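Local coordinates for Cyp101j2 (PDB 5KYO), which is a haem-containing cytochrome P450 monooxygenase that probably hydroxylates the monoterpene 1,8-cineole, at residues L136-L141 / M241-M245. Residues are numbered along the deposited sequence; the frame is centred on the assembly and turned at random.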
loop_
_atom_site.group_PDB
_atom_site.type_symbol
_atom_site.label_atom_id
_atom_site.label_comp_id
_atom_site.label_asym_id
_atom_site.label_seq_id
_atom_site.Cartn_x
_atom_site.Cartn_y
_atom_site.Cartn_z
ATOM N N LEU A 136 -8.737 10.623 -13.847
ATOM C CA LEU A 136 -9.450 11.321 -12.783
ATOM C C LEU A 136 -8.763 11.148 -11.439
ATOM O O LEU A 136 -8.613 12.104 -10.685
ATOM C CB LEU A 136 -10.881 10.810 -12.687
ATOM C CG LEU A 136 -11.922 11.723 -12.045
ATOM C CD1 LEU A 136 -12.306 12.857 -12.987
ATOM C CD2 LEU A 136 -13.134 10.906 -11.649
ATOM N N LEU A 137 -8.369 9.915 -11.142
ATOM C CA LEU A 137 -7.652 9.612 -9.903
ATOM C C LEU A 137 -6.314 10.331 -9.839
ATOM O O LEU A 137 -5.975 10.975 -8.832
ATOM C CB LEU A 137 -7.446 8.107 -9.773
ATOM C CG LEU A 137 -8.507 7.390 -8.936
ATOM C CD1 LEU A 137 -8.159 5.912 -8.767
ATOM C CD2 LEU A 137 -8.653 8.066 -7.584
ATOM N N ASN A 138 -5.556 10.236 -10.927
ATOM C CA ASN A 138 -4.225 10.806 -10.945
ATOM C C ASN A 138 -4.222 12.338 -10.868
ATOM O O ASN A 138 -3.397 12.915 -10.176
ATOM C CB ASN A 138 -3.464 10.320 -12.175
ATOM C CG ASN A 138 -2.729 9.010 -11.911
ATOM O OD1 ASN A 138 -1.636 9.016 -11.364
ATOM N ND2 ASN A 138 -3.347 7.887 -12.265
ATOM N N GLU A 139 -5.158 12.996 -11.547
ATOM C CA GLU A 139 -5.159 14.462 -11.539
ATOM C C GLU A 139 -5.647 15.034 -10.205
ATOM O O GLU A 139 -5.142 16.060 -9.746
ATOM C CB GLU A 139 -6.001 15.020 -12.691
ATOM C CG GLU A 139 -7.511 14.922 -12.520
ATOM C CD GLU A 139 -8.262 15.643 -13.621
ATOM O OE1 GLU A 139 -8.833 16.720 -13.342
ATOM O OE2 GLU A 139 -8.265 15.142 -14.764
ATOM N N ASN A 140 -6.621 14.377 -9.581
ATOM C CA ASN A 140 -7.203 14.888 -8.344
ATOM C C ASN A 140 -6.353 14.666 -7.091
ATOM O O ASN A 140 -6.604 15.288 -6.065
ATOM C CB ASN A 140 -8.579 14.283 -8.142
ATOM C CG ASN A 140 -9.632 14.987 -8.977
ATOM O OD1 ASN A 140 -9.736 16.213 -8.939
ATOM N ND2 ASN A 140 -10.372 14.227 -9.775
ATOM N N LEU A 141 -5.374 13.768 -7.181
ATOM C CA LEU A 141 -4.437 13.497 -6.083
ATOM C C LEU A 141 -3.070 14.073 -6.441
ATOM O O LEU A 141 -2.060 13.722 -5.834
ATOM C CB LEU A 141 -4.330 11.984 -5.811
ATOM C CG LEU A 141 -5.608 11.348 -5.243
ATOM C CD1 LEU A 141 -5.470 9.845 -5.085
ATOM C CD2 LEU A 141 -5.950 11.986 -3.914
ATOM N N MET A 241 -12.107 17.251 -3.056
ATOM C CA MET A 241 -11.983 16.235 -4.096
ATOM C C MET A 241 -13.332 15.678 -4.586
ATOM O O MET A 241 -13.470 15.329 -5.762
ATOM C CB MET A 241 -11.090 15.088 -3.610
ATOM C CG MET A 241 -10.775 14.083 -4.708
ATOM S SD MET A 241 -9.703 12.752 -4.139
ATOM C CE MET A 241 -9.768 11.624 -5.526
ATOM N N ILE A 242 -14.312 15.579 -3.702
ATOM C CA ILE A 242 -15.656 15.174 -4.128
ATOM C C ILE A 242 -16.252 16.179 -5.127
ATOM O O ILE A 242 -16.774 15.793 -6.190
ATOM C CB ILE A 242 -16.619 15.013 -2.926
ATOM C CG1 ILE A 242 -16.210 13.804 -2.088
ATOM C CG2 ILE A 242 -18.062 14.821 -3.422
ATOM C CD1 ILE A 242 -17.167 13.446 -0.961
ATOM N N SER A 243 -16.170 17.465 -4.794
ATOM C CA SER A 243 -16.651 18.501 -5.705
ATOM C C SER A 243 -15.922 18.438 -7.050
ATOM O O SER A 243 -16.535 18.635 -8.092
ATOM C CB SER A 243 -16.490 19.891 -5.089
ATOM O OG SER A 243 -17.281 20.031 -3.925
ATOM N N ARG A 244 -14.621 18.138 -7.029
ATOM C CA ARG A 244 -13.823 18.120 -8.253
ATOM C C ARG A 244 -14.212 16.956 -9.119
ATOM O O ARG A 244 -14.298 17.074 -10.346
ATOM C CB ARG A 244 -12.320 18.063 -7.928
ATOM C CG ARG A 244 -11.812 19.305 -7.219
ATOM C CD ARG A 244 -10.287 19.384 -7.218
ATOM N NE ARG A 244 -9.641 18.174 -6.687
ATOM C CZ ARG A 244 -9.244 18.033 -5.423
ATOM N NH1 ARG A 244 -9.437 19.012 -4.547
ATOM N NH2 ARG A 244 -8.664 16.909 -5.028
ATOM N N MET A 245 -14.466 15.821 -8.485
ATOM C CA MET A 245 -14.879 14.640 -9.226
ATOM C C MET A 245 -16.279 14.818 -9.817
ATOM O O MET A 245 -16.539 14.395 -10.944
ATOM C CB MET A 245 -14.818 13.407 -8.326
ATOM C CG MET A 245 -13.391 12.954 -8.083
ATOM S SD MET A 245 -13.270 11.525 -6.999
ATOM C CE MET A 245 -14.199 12.076 -5.567
#
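Asn140, in the last turn of helix 131-140, meets Arg244 of the short helix 241-246 in the largely helical part of the cytochrome P450 fold, where the two short axes pass 10.9 Å apart at 134°. Two hydrogen bonds join the pair. Arg244 NE gives the straighter one to Asn140 OD1 (3.0 Å, 159°), with the oxygen nearly in the guanidinium plane and the donor tilted from the carbonyl plane of the amide. Arg244 NH2 adds a weak, bent bond to Asn140 O at 2.8 Å, so one guanidinium grips both side chain and backbone where helix 131-140 ends. A bend at chi3 folds the arginine back, laying one guanidinium face over Met241 CA, while NH1 bonds to Glu239 O. With an alanine here in place of Arg244, both Asn140 oxygens would probably lose their bonds from this guanidinium, and the two helices their polar link. The amide is also held from its own helix, by a weak bond from Asn140 ND2 to Leu136 O. Apolar contacts flank this polar centre. Met245 CG lies 4.1 Å from Leu136 CD2, and both side chains also touch Leu255. Met241, extended with CG anti to its N (chi1 -173°), reaches across to Leu137, whose side chain touches the haem. Met241 CE lies 3.9 Å from Asn140 CB, and Met241 SD rests 3.8 Å from Leu141 CD2.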